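Local coordinates for protein exoribonuclease II, mitochondrial (Candida glabrata, PDB 6F3H) that probably degrades RNA from its 3' end in mitochondria, acting as the RNB-family nuclease of the mtEXO degradosome, which couples it to a helicase, at residues T236-L240 with S674-Y678; Y632-N636 with L683-M687; H255-Q259 with T297-D301. The protein carries 1 engineered substitution. One frame throughout, in Å; residues are numbered along the deposited sequence.

Interaction 1: residues T236-L240 with S674-Y678; sequences TNTAL and SSSFY. With nucleotides of chain C.
A239 and L240, in the β-hairpin turn that leads from strand 231-237 into strand 242-248, pack on F677 in strand 677-679 of the RNB domain. The firm part of the contact is apolar. CD2 of L240 lies over one face of the F677 ring, 4.2 Å from its centroid and 18° off the ring normal, a CH-pi contact displaced toward the rim of the ring. The two side chains meet almost at right angles. CG of F677 sits between its own backbone N and carbonyl carbon (chi1 59°), which turns the ring to the hairpin and places it beneath the leucine. A239 adds its methyl group obliquely, with CB 3.5 Å from CD1 of F677, and the same CB also rests against the backbone O of S675. L30 of helix 27-31 touches both L240 and F677, and Q736 of helix 725-761 also touches the phenylalanine.

Toward the RNA the two segments separate. T238 reaches the other segment merely through CB, 3.8 Å from OG of S675, while its methyl CG2 faces the phosphate of A1 of chain C. Segment 674-678 is steadied from within, since OG of S674 bonds to O of S675 at 3.2 Å, in the carbonyl plane and on a lone pair. S676 turns away from the hairpin to the nucleic acid. Its N makes a weak hydrogen bond to OP1 of G2 of chain C, and its OG donates to OP1 of A3 of chain C at 2.9 Å.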
loop_
_atom_site.group_PDB
_atom_site.type_symbol
_atom_site.label_atom_id
_atom_site.label_comp_id
_atom_site.label_asym_id
_atom_site.label_seq_id
_atom_site.Cartn_x
_atom_site.Cartn_y
_atom_site.Cartn_z
ATOM N N THR A 236 -7.216 7.537 -0.521
ATOM C CA THR A 236 -7.252 8.025 0.849
ATOM C C THR A 236 -6.428 7.062 1.696
ATOM O O THR A 236 -6.731 5.866 1.734
ATOM C CB THR A 236 -8.687 8.066 1.373
ATOM O OG1 THR A 236 -9.441 9.087 0.700
ATOM C CG2 THR A 236 -8.700 8.355 2.870
ATOM N N ASN A 237 -5.397 7.567 2.371
ATOM C CA ASN A 237 -4.597 6.694 3.207
ATOM C C ASN A 237 -5.381 6.287 4.448
ATOM O O ASN A 237 -6.097 7.090 5.043
ATOM C CB ASN A 237 -3.288 7.362 3.617
ATOM C CG ASN A 237 -2.548 6.581 4.731
ATOM O OD1 ASN A 237 -2.313 5.380 4.617
ATOM N ND2 ASN A 237 -2.186 7.266 5.797
ATOM N N THR A 238 -5.256 5.003 4.801
ATOM C CA THR A 238 -5.955 4.382 5.925
ATOM C C THR A 238 -5.536 4.946 7.282
ATOM O O THR A 238 -6.321 4.913 8.238
ATOM C CB THR A 238 -5.660 2.883 5.933
ATOM O OG1 THR A 238 -5.532 2.399 4.590
ATOM C CG2 THR A 238 -6.731 2.138 6.673
ATOM N N ALA A 239 -4.284 5.367 7.424
ATOM C CA ALA A 239 -3.789 5.707 8.750
ATOM C C ALA A 239 -4.071 7.166 9.076
ATOM O O ALA A 239 -4.588 7.494 10.150
ATOM C CB ALA A 239 -2.293 5.413 8.818
ATOM N N LEU A 240 -3.754 8.034 8.122
ATOM C CA LEU A 240 -4.045 9.443 8.204
ATOM C C LEU A 240 -5.487 9.759 7.891
ATOM O O LEU A 240 -5.937 10.853 8.237
ATOM C CB LEU A 240 -3.183 10.199 7.208
ATOM C CG LEU A 240 -1.687 9.902 7.149
ATOM C CD1 LEU A 240 -1.034 10.964 6.259
ATOM C CD2 LEU A 240 -1.060 9.838 8.537
ATOM N N SER A 674 -5.327 0.231 13.734
ATOM C CA SER A 674 -4.915 1.183 12.716
ATOM C C SER A 674 -4.039 0.476 11.669
ATOM O O SER A 674 -3.972 -0.760 11.619
ATOM C CB SER A 674 -4.184 2.337 13.421
ATOM O OG SER A 674 -3.609 3.270 12.523
ATOM N N SER A 675 -3.321 1.256 10.862
ATOM C CA SER A 675 -2.315 0.730 9.961
ATOM C C SER A 675 -1.075 1.593 10.105
ATOM O O SER A 675 -1.110 2.683 10.686
ATOM C CB SER A 675 -2.795 0.692 8.502
ATOM O OG SER A 675 -2.464 1.876 7.789
ATOM N N SER A 676 0.029 1.081 9.587
ATOM C CA SER A 676 1.301 1.757 9.725
ATOM C C SER A 676 1.499 2.696 8.545
ATOM O O SER A 676 0.936 2.507 7.465
ATOM C CB SER A 676 2.441 0.738 9.856
ATOM O OG SER A 676 3.102 0.479 8.626
ATOM N N PHE A 677 2.268 3.745 8.783
ATOM C CA PHE A 677 2.458 4.780 7.789
ATOM C C PHE A 677 3.870 5.314 7.881
ATOM O O PHE A 677 4.477 5.302 8.949
ATOM C CB PHE A 677 1.442 5.933 7.963
ATOM C CG PHE A 677 1.495 6.620 9.315
ATOM C CD1 PHE A 677 0.802 6.100 10.408
ATOM C CD2 PHE A 677 2.239 7.783 9.496
ATOM C CE1 PHE A 677 0.851 6.734 11.652
ATOM C CE2 PHE A 677 2.291 8.419 10.740
ATOM C CZ PHE A 677 1.605 7.893 11.817
ATOM N N TYR A 678 4.373 5.789 6.749
ATOM C CA TYR A 678 5.670 6.440 6.675
ATOM C C TYR A 678 5.573 7.893 7.120
ATOM O O TYR A 678 4.538 8.548 6.979
ATOM C CB TYR A 678 6.244 6.337 5.259
ATOM C CG TYR A 678 6.599 4.899 4.875
ATOM C CD1 TYR A 678 7.658 4.243 5.491
ATOM C CD2 TYR A 678 5.869 4.189 3.925
ATOM C CE1 TYR A 678 7.992 2.925 5.174
ATOM C CE2 TYR A 678 6.205 2.864 3.594
ATOM C CZ TYR A 678 7.275 2.244 4.226
ATOM O OH TYR A 678 7.657 0.945 3.945
ATOM P P A C 1 -7.468 -1.256 7.147
ATOM O OP1 A C 1 -6.805 -0.800 5.905
ATOM O OP2 A C 1 -7.166 -0.587 8.445
ATOM O "O5'" A C 1 -7.067 -2.790 7.217
ATOM C "C5'" A C 1 -5.715 -3.158 7.411
ATOM C "C4'" A C 1 -5.359 -3.144 8.877
ATOM O "O4'" A C 1 -6.198 -4.095 9.587
ATOM C "C3'" A C 1 -3.942 -3.582 9.188
ATOM O "O3'" A C 1 -3.007 -2.544 9.107
ATOM C "C2'" A C 1 -4.060 -4.201 10.568
ATOM O "O2'" A C 1 -4.146 -3.185 11.555
ATOM C "C1'" A C 1 -5.416 -4.879 10.454
ATOM N N9 A C 1 -5.317 -6.206 9.823
ATOM C C8 A C 1 -4.432 -6.641 8.861
ATOM N N7 A C 1 -4.634 -7.869 8.479
ATOM C C5 A C 1 -5.734 -8.260 9.227
ATOM C C6 A C 1 -6.442 -9.464 9.283
ATOM N N6 A C 1 -6.118 -10.526 8.539
ATOM N N1 A C 1 -7.494 -9.535 10.132
ATOM C C2 A C 1 -7.807 -8.467 10.872
ATOM N N3 A C 1 -7.217 -7.276 10.909
ATOM C C4 A C 1 -6.177 -7.245 10.052
ATOM P P G C 2 -1.593 -2.931 8.518
ATOM O OP1 G C 2 -0.892 -1.708 8.007
ATOM O OP2 G C 2 -1.907 -4.154 7.723
ATOM O "O5'" G C 2 -0.822 -3.508 9.775
ATOM C "C5'" G C 2 -0.660 -2.718 10.934
ATOM C "C4'" G C 2 0.273 -3.370 11.916
ATOM O "O4'" G C 2 -0.350 -4.527 12.511
ATOM C "C3'" G C 2 1.566 -3.902 11.347
ATOM O "O3'" G C 2 2.503 -2.867 11.165
ATOM C "C2'" G C 2 1.977 -4.933 12.384
ATOM O "O2'" G C 2 2.572 -4.321 13.512
ATOM C "C1'" G C 2 0.624 -5.493 12.803
ATOM N N9 G C 2 0.284 -6.645 12.000
ATOM C C8 G C 2 -0.627 -6.585 10.981
ATOM N N7 G C 2 -0.757 -7.731 10.404
ATOM C C5 G C 2 0.125 -8.550 11.096
ATOM C C6 G C 2 0.395 -9.906 10.895
ATOM O O6 G C 2 -0.135 -10.603 10.027
ATOM N N1 G C 2 1.355 -10.398 11.804
ATOM C C2 G C 2 1.993 -9.671 12.806
ATOM N N2 G C 2 2.889 -10.357 13.575
ATOM N N3 G C 2 1.731 -8.366 12.997
ATOM C C4 G C 2 0.799 -7.903 12.107
ATOM P P A C 3 3.592 -2.992 10.023
ATOM O OP1 A C 3 4.432 -1.766 9.980
ATOM O OP2 A C 3 2.884 -3.422 8.817
ATOM O "O5'" A C 3 4.455 -4.242 10.507
ATOM C "C5'" A C 3 5.272 -4.159 11.661
ATOM C "C4'" A C 3 6.062 -5.426 11.886
ATOM O "O4'" A C 3 5.168 -6.505 12.265
ATOM C "C3'" A C 3 6.823 -5.964 10.680
ATOM O "O3'" A C 3 8.062 -5.314 10.481
ATOM C "C2'" A C 3 6.936 -7.448 10.993
ATOM O "O2'" A C 3 7.953 -7.707 11.933
ATOM C "C1'" A C 3 5.590 -7.704 11.664
ATOM N N9 A C 3 4.612 -8.012 10.635
ATOM C C8 A C 3 3.807 -7.153 9.948
ATOM N N7 A C 3 3.075 -7.753 9.058
ATOM C C5 A C 3 3.463 -9.065 9.183
ATOM C C6 A C 3 3.052 -10.199 8.519
ATOM N N6 A C 3 2.126 -10.172 7.565
ATOM N N1 A C 3 3.647 -11.357 8.886
ATOM C C2 A C 3 4.580 -11.356 9.860
ATOM N N3 A C 3 5.053 -10.339 10.564
ATOM C C4 A C 3 4.430 -9.239 10.143
#

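Interaction 2: residues Y632-N636 with L683-M687; sequences YRCYN and LPHKM. With nucleotides of chain C.
A single β-bridge between Y635 and H685 joins the chain at strand 632-634 to a loop of the RNB domain. N of Y635 donates to O of P684 at 3.2 Å, nearly straight at 171°, and N of K686 returns a weak bond to O of Y635. Water 1 links O of R633 with O of L683, and water 2 links OD1 of N636 with O of P684.

Y635 meets two partners on one side: its CB lies over a face of the H685 imidazole, 3.9 Å from the centroid, and CG of selenomethionine M687 covers the middle of the tyrosine ring, 3.8 Å from its centroid, with SE also over that face in a Met-aromatic contact, although M687 is poorly ordered. The phenol OH is hydrogen-bonded to N of S674. R633 and H685 run side by side, CG of R633 lying at the imidazole edge. With CG anti to its backbone N (chi1 -170°), H685 extends to the nucleic acid, where NE2 donates to OP1 of A3 of chain C at 2.7 Å. NH1 of R633 bonds weakly to OP2 of U4 of chain C, so the two residues contact successive phosphates, an RNA-backbone contact of the RNB domain.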
loop_
_atom_site.group_PDB
_atom_site.type_symbol
_atom_site.label_atom_id
_atom_site.label_comp_id
_atom_site.label_asym_id
_atom_site.label_seq_id
_atom_site.Cartn_x
_atom_site.Cartn_y
_atom_site.Cartn_z
ATOM N N TYR A 632 10.755 7.364 8.480
ATOM C CA TYR A 632 10.410 6.416 9.521
ATOM C C TYR A 632 9.132 5.704 9.141
ATOM O O TYR A 632 8.435 6.103 8.215
ATOM C CB TYR A 632 10.250 7.119 10.874
ATOM C CG TYR A 632 11.457 7.938 11.264
ATOM C CD1 TYR A 632 11.775 9.111 10.591
ATOM C CD2 TYR A 632 12.302 7.521 12.293
ATOM C CE1 TYR A 632 12.893 9.856 10.931
ATOM C CE2 TYR A 632 13.434 8.259 12.642
ATOM C CZ TYR A 632 13.726 9.434 11.959
ATOM O OH TYR A 632 14.837 10.212 12.275
ATOM N N ARG A 633 8.829 4.636 9.866
ATOM C CA ARG A 633 7.577 3.926 9.714
ATOM C C ARG A 633 6.939 3.910 11.090
ATOM O O ARG A 633 7.546 3.420 12.046
ATOM C CB ARG A 633 7.794 2.505 9.201
ATOM C CG ARG A 633 6.590 1.615 9.478
ATOM C CD ARG A 633 6.709 0.237 8.876
ATOM N NE ARG A 633 7.446 0.261 7.627
ATOM C CZ ARG A 633 7.888 -0.831 7.021
ATOM N NH1 ARG A 633 7.662 -2.022 7.577
ATOM N NH2 ARG A 633 8.568 -0.725 5.877
ATOM N N CYS A 634 5.714 4.422 11.187
ATOM C CA CYS A 634 5.087 4.731 12.463
ATOM C C CYS A 634 3.753 4.032 12.547
ATOM O O CYS A 634 3.224 3.543 11.552
ATOM C CB CYS A 634 4.899 6.237 12.666
ATOM S SG CYS A 634 6.253 7.204 12.005
ATOM N N TYR A 635 3.218 3.983 13.759
ATOM C CA TYR A 635 1.906 3.396 13.976
ATOM C C TYR A 635 1.342 4.066 15.215
ATOM O O TYR A 635 1.956 3.984 16.284
ATOM C CB TYR A 635 1.983 1.875 14.145
ATOM C CG TYR A 635 0.646 1.222 14.416
ATOM C CD1 TYR A 635 0.030 1.365 15.644
ATOM C CD2 TYR A 635 -0.007 0.471 13.453
ATOM C CE1 TYR A 635 -1.198 0.803 15.912
ATOM C CE2 TYR A 635 -1.257 -0.097 13.720
ATOM C CZ TYR A 635 -1.840 0.079 14.961
ATOM O OH TYR A 635 -3.065 -0.453 15.298
ATOM N N ASN A 636 0.164 4.688 15.074
ATOM C CA ASN A 636 -0.441 5.453 16.156
ATOM C C ASN A 636 -1.440 4.650 16.941
ATOM O O ASN A 636 -1.535 4.810 18.157
ATOM C CB ASN A 636 -1.192 6.674 15.638
ATOM C CG ASN A 636 -0.291 7.753 15.143
ATOM O OD1 ASN A 636 0.920 7.696 15.320
ATOM N ND2 ASN A 636 -0.883 8.760 14.503
ATOM N N LEU A 683 8.294 8.827 15.085
ATOM C CA LEU A 683 7.086 8.622 15.855
ATOM C C LEU A 683 7.100 7.166 16.250
ATOM O O LEU A 683 7.622 6.332 15.500
ATOM C CB LEU A 683 5.819 8.932 15.052
ATOM C CG LEU A 683 5.604 10.417 14.858
ATOM C CD1 LEU A 683 4.509 10.650 13.871
ATOM C CD2 LEU A 683 5.286 11.040 16.196
ATOM N N PRO A 684 6.567 6.824 17.409
ATOM C CA PRO A 684 6.596 5.420 17.817
ATOM C C PRO A 684 5.840 4.544 16.826
ATOM O O PRO A 684 4.740 4.879 16.374
ATOM C CB PRO A 684 5.923 5.427 19.196
ATOM C CG PRO A 684 5.300 6.780 19.351
ATOM C CD PRO A 684 6.038 7.716 18.454
ATOM N N HIS A 685 6.443 3.400 16.503
ATOM C CA HIS A 685 5.729 2.309 15.854
ATOM C C HIS A 685 5.281 1.444 17.013
ATOM O O HIS A 685 6.019 0.592 17.504
ATOM C CB HIS A 685 6.599 1.564 14.854
ATOM C CG HIS A 685 5.834 0.597 14.005
ATOM N ND1 HIS A 685 4.947 -0.313 14.540
ATOM C CD2 HIS A 685 5.789 0.421 12.664
ATOM C CE1 HIS A 685 4.402 -1.023 13.572
ATOM N NE2 HIS A 685 4.894 -0.597 12.423
ATOM N N LYS A 686 4.084 1.741 17.504
ATOM C CA LYS A 686 3.599 1.231 18.779
ATOM C C LYS A 686 3.273 -0.252 18.767
ATOM O O LYS A 686 2.846 -0.736 19.820
ATOM C CB LYS A 686 2.397 2.048 19.187
ATOM C CG LYS A 686 2.800 3.475 19.464
ATOM C CD LYS A 686 1.683 4.186 20.150
ATOM C CE LYS A 686 1.927 5.670 20.167
ATOM N NZ LYS A 686 0.721 6.380 20.670
HETATM N N MSE A 687 3.481 -0.968 17.659
HETATM C CA MSE A 687 3.341 -2.448 17.597
HETATM C C MSE A 687 4.615 -3.190 17.836
HETATM O O MSE A 687 4.661 -4.210 18.509
HETATM C CB MSE A 687 2.841 -2.922 16.229
HETATM C CG MSE A 687 1.639 -2.210 15.739
HETATM SE SE MSE A 687 0.231 -2.592 17.008
HETATM C CE MSE A 687 -0.865 -3.891 16.060
ATOM P P G C 2 -1.593 -2.931 8.518
ATOM O OP1 G C 2 -0.892 -1.708 8.007
ATOM O OP2 G C 2 -1.907 -4.154 7.723
ATOM O "O5'" G C 2 -0.822 -3.508 9.775
ATOM C "C5'" G C 2 -0.660 -2.718 10.934
ATOM C "C4'" G C 2 0.273 -3.370 11.916
ATOM O "O4'" G C 2 -0.350 -4.527 12.511
ATOM C "C3'" G C 2 1.566 -3.902 11.347
ATOM O "O3'" G C 2 2.503 -2.867 11.165
ATOM C "C2'" G C 2 1.977 -4.933 12.384
ATOM O "O2'" G C 2 2.572 -4.321 13.512
ATOM C "C1'" G C 2 0.624 -5.493 12.803
ATOM N N9 G C 2 0.284 -6.645 12.000
ATOM C C8 G C 2 -0.627 -6.585 10.981
ATOM N N7 G C 2 -0.757 -7.731 10.404
ATOM C C5 G C 2 0.125 -8.550 11.096
ATOM C C6 G C 2 0.395 -9.906 10.895
ATOM O O6 G C 2 -0.135 -10.603 10.027
ATOM N N1 G C 2 1.355 -10.398 11.804
ATOM C C2 G C 2 1.993 -9.671 12.806
ATOM N N2 G C 2 2.889 -10.357 13.575
ATOM N N3 G C 2 1.731 -8.366 12.997
ATOM C C4 G C 2 0.799 -7.903 12.107
ATOM P P A C 3 3.592 -2.992 10.023
ATOM O OP1 A C 3 4.432 -1.766 9.980
ATOM O OP2 A C 3 2.884 -3.422 8.817
ATOM O "O5'" A C 3 4.455 -4.242 10.507
ATOM C "C5'" A C 3 5.272 -4.159 11.661
ATOM C "C4'" A C 3 6.062 -5.426 11.886
ATOM O "O4'" A C 3 5.168 -6.505 12.265
ATOM C "C3'" A C 3 6.823 -5.964 10.680
ATOM O "O3'" A C 3 8.062 -5.314 10.481
ATOM C "C2'" A C 3 6.936 -7.448 10.993
ATOM O "O2'" A C 3 7.953 -7.707 11.933
ATOM C "C1'" A C 3 5.590 -7.704 11.664
ATOM N N9 A C 3 4.612 -8.012 10.635
ATOM C C8 A C 3 3.807 -7.153 9.948
ATOM N N7 A C 3 3.075 -7.753 9.058
ATOM C C5 A C 3 3.463 -9.065 9.183
ATOM C C6 A C 3 3.052 -10.199 8.519
ATOM N N6 A C 3 2.126 -10.172 7.565
ATOM N N1 A C 3 3.647 -11.357 8.886
ATOM C C2 A C 3 4.580 -11.356 9.860
ATOM N N3 A C 3 5.053 -10.339 10.564
ATOM C C4 A C 3 4.430 -9.239 10.143
ATOM P P U C 4 8.653 -5.129 9.009
ATOM O OP1 U C 4 9.760 -4.155 9.033
ATOM O OP2 U C 4 7.587 -5.011 7.998
ATOM O "O5'" U C 4 9.328 -6.524 8.784
ATOM C "C5'" U C 4 10.191 -7.034 9.768
ATOM C "C4'" U C 4 10.643 -8.378 9.348
ATOM O "O4'" U C 4 9.542 -9.310 9.483
ATOM C "C3'" U C 4 11.007 -8.476 7.888
ATOM O "O3'" U C 4 12.270 -7.928 7.580
ATOM C "C2'" U C 4 10.864 -9.963 7.625
ATOM O "O2'" U C 4 11.967 -10.678 8.156
ATOM C "C1'" U C 4 9.627 -10.288 8.467
ATOM N N1 U C 4 8.393 -10.246 7.649
ATOM C C2 U C 4 8.039 -11.431 7.039
ATOM O O2 U C 4 8.673 -12.460 7.175
ATOM N N3 U C 4 6.908 -11.379 6.277
ATOM C C4 U C 4 6.122 -10.270 6.066
ATOM O O4 U C 4 5.127 -10.397 5.346
ATOM C C5 U C 4 6.556 -9.068 6.724
ATOM C C6 U C 4 7.651 -9.094 7.475
HETATM O O HOH W 1 9.133 5.450 13.282
HETATM O O HOH W 2 3.191 7.016 17.103
#

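Interaction 3: residues H255-Q259 with T297-D301; sequences HLFYQ and TLLND
Y258 and D301 join two helices that cross well apart: the axes of 255-259 and 297-301 come no closer than 12.6 Å, with their N-to-C directions 124° apart. Long side chains must therefore span the gap, and the tyrosine does most of this work. Its ring lies between the helices and presents its hydroxyl end to the carboxylate. OH donates to OD2 of D301, which sits at the edge of the ring and near its plane. The modelled separation of 2.4 Å is very short, so the exact length is doubtful at this resolution. The carboxylate itself is turned steeply, its plane 63° from that of the ring, and its other oxygen, OD1, is weakly bonded to N306. Such a pairing would be expected to satisfy a polar group from each helix within a buried contact.

On the flank of the tyrosine, L298 crosses at a slant, its CD1 4.1 Å from CE1 of Y258 and set obliquely to the ring. F257 and T297 approach from opposite directions, CZ of the phenylalanine reaching CG2 of the threonine at 3.8 Å. With its CG anti to the backbone N (chi1 168°), F257 also places CD2 above the centre of the Y258 ring, so neighbouring residues of one helix brace each other. T297 and D301 are one turn apart, joined by the backbone bond from N of D301 to O of T297, and so present a common side to the aromatic pair. L313 of helix 311-322 also touches Y258. An obliquely crossed helix pair, bridged by a tyrosine-carboxylate bond, thus forms part of the all-helical region that spans 251-343.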
loop_
_atom_site.group_PDB
_atom_site.type_symbol
_atom_site.label_atom_id
_atom_site.label_comp_id
_atom_site.label_asym_id
_atom_site.label_seq_id
_atom_site.Cartn_x
_atom_site.Cartn_y
_atom_site.Cartn_z
ATOM N N HIS A 255 -9.838 11.472 -21.987
ATOM C CA HIS A 255 -11.005 12.332 -22.069
ATOM C C HIS A 255 -11.554 12.332 -23.476
ATOM O O HIS A 255 -12.715 11.974 -23.714
ATOM C CB HIS A 255 -10.651 13.759 -21.675
ATOM C CG HIS A 255 -11.749 14.720 -21.977
ATOM N ND1 HIS A 255 -12.979 14.659 -21.356
ATOM C CD2 HIS A 255 -11.839 15.707 -22.898
ATOM C CE1 HIS A 255 -13.765 15.596 -21.852
ATOM N NE2 HIS A 255 -13.098 16.246 -22.792
ATOM N N LEU A 256 -10.705 12.702 -24.430
ATOM C CA LEU A 256 -11.182 12.879 -25.786
ATOM C C LEU A 256 -11.535 11.546 -26.415
ATOM O O LEU A 256 -12.612 11.403 -26.999
ATOM C CB LEU A 256 -10.123 13.600 -26.608
ATOM C CG LEU A 256 -10.532 13.599 -28.075
ATOM C CD1 LEU A 256 -11.469 14.777 -28.364
ATOM C CD2 LEU A 256 -9.319 13.581 -29.002
ATOM N N PHE A 257 -10.699 10.531 -26.219
ATOM C CA PHE A 257 -11.002 9.220 -26.773
ATOM C C PHE A 257 -12.400 8.779 -26.374
ATOM O O PHE A 257 -13.221 8.428 -27.224
ATOM C CB PHE A 257 -9.975 8.198 -26.291
ATOM C CG PHE A 257 -10.355 6.758 -26.580
ATOM C CD1 PHE A 257 -10.122 6.198 -27.826
ATOM C CD2 PHE A 257 -10.922 5.957 -25.602
ATOM C CE1 PHE A 257 -10.458 4.860 -28.101
ATOM C CE2 PHE A 257 -11.263 4.621 -25.871
ATOM C CZ PHE A 257 -11.030 4.077 -27.125
ATOM N N TYR A 258 -12.717 8.850 -25.084
ATOM C CA TYR A 258 -14.013 8.328 -24.683
ATOM C C TYR A 258 -15.151 9.245 -25.106
ATOM O O TYR A 258 -16.287 8.780 -25.196
ATOM C CB TYR A 258 -14.025 8.005 -23.181
ATOM C CG TYR A 258 -13.470 6.602 -22.958
ATOM C CD1 TYR A 258 -14.129 5.491 -23.462
ATOM C CD2 TYR A 258 -12.271 6.385 -22.296
ATOM C CE1 TYR A 258 -13.625 4.187 -23.309
ATOM C CE2 TYR A 258 -11.753 5.074 -22.137
ATOM C CZ TYR A 258 -12.449 3.982 -22.655
ATOM O OH TYR A 258 -11.992 2.681 -22.529
ATOM N N GLN A 259 -14.885 10.523 -25.397
ATOM C CA GLN A 259 -15.942 11.340 -25.988
ATOM C C GLN A 259 -16.312 10.831 -27.372
ATOM O O GLN A 259 -17.499 10.714 -27.697
ATOM C CB GLN A 259 -15.540 12.796 -26.067
ATOM C CG GLN A 259 -16.013 13.565 -24.909
ATOM C CD GLN A 259 -15.681 15.019 -25.065
ATOM O OE1 GLN A 259 -14.911 15.396 -25.952
ATOM N NE2 GLN A 259 -16.214 15.847 -24.176
ATOM N N THR A 297 -11.619 -2.278 -26.169
ATOM C CA THR A 297 -10.946 -1.312 -25.310
ATOM C C THR A 297 -11.850 -0.862 -24.185
ATOM O O THR A 297 -11.436 -0.759 -23.029
ATOM C CB THR A 297 -10.523 -0.096 -26.117
ATOM O OG1 THR A 297 -9.546 -0.473 -27.087
ATOM C CG2 THR A 297 -9.940 0.933 -25.196
ATOM N N LEU A 298 -13.085 -0.538 -24.519
ATOM C CA LEU A 298 -13.984 -0.023 -23.506
ATOM C C LEU A 298 -14.247 -1.072 -22.443
ATOM O O LEU A 298 -14.087 -0.806 -21.250
ATOM C CB LEU A 298 -15.273 0.432 -24.171
ATOM C CG LEU A 298 -16.495 0.368 -23.281
ATOM C CD1 LEU A 298 -16.441 1.462 -22.245
ATOM C CD2 LEU A 298 -17.684 0.572 -24.137
ATOM N N LEU A 299 -14.582 -2.295 -22.860
ATOM C CA LEU A 299 -14.806 -3.364 -21.894
ATOM C C LEU A 299 -13.574 -3.583 -21.049
ATOM O O LEU A 299 -13.652 -3.803 -19.837
ATOM C CB LEU A 299 -15.128 -4.660 -22.606
ATOM C CG LEU A 299 -16.369 -4.589 -23.458
ATOM C CD1 LEU A 299 -16.380 -5.805 -24.380
ATOM C CD2 LEU A 299 -17.581 -4.502 -22.563
ATOM N N ASN A 300 -12.424 -3.500 -21.684
ATOM C CA ASN A 300 -11.180 -3.671 -20.975
ATOM C C ASN A 300 -11.014 -2.601 -19.907
ATOM O O ASN A 300 -10.791 -2.915 -18.733
ATOM C CB ASN A 300 -10.051 -3.652 -21.985
ATOM C CG ASN A 300 -8.732 -3.893 -21.362
ATOM O OD1 ASN A 300 -8.517 -4.897 -20.701
ATOM N ND2 ASN A 300 -7.815 -2.971 -21.576
ATOM N N ASP A 301 -11.149 -1.331 -20.286
ATOM C CA ASP A 301 -11.033 -0.278 -19.294
ATOM C C ASP A 301 -12.064 -0.429 -18.180
ATOM O O ASP A 301 -11.855 0.089 -17.085
ATOM C CB ASP A 301 -11.149 1.093 -19.969
ATOM C CG ASP A 301 -9.857 1.514 -20.663
ATOM O OD1 ASP A 301 -8.806 0.999 -20.255
ATOM O OD2 ASP A 301 -9.858 2.371 -21.576
#

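Overall arrangement
Interactions 1 and 2 are neighbours, with centres 11 Å apart. Strands 632-634 and 677-679 pair antiparallel, and the probable hydrogen bond from N of C634 to O of F677, 2.7 Å long, ties the two contacts directly. Their segments alternate along the chain. Together they line one RNA strand, touching A1 to U4 of chain C, and both lie away from the magnesium site at D401 and D410, consistent with a part in holding the RNA, away from the metal. Interaction 3 is remote: its centre is 33 Å from that of interaction 1 and 42 Å from that of interaction 2, and its nearest atom is about 24 Å from the nucleic acid.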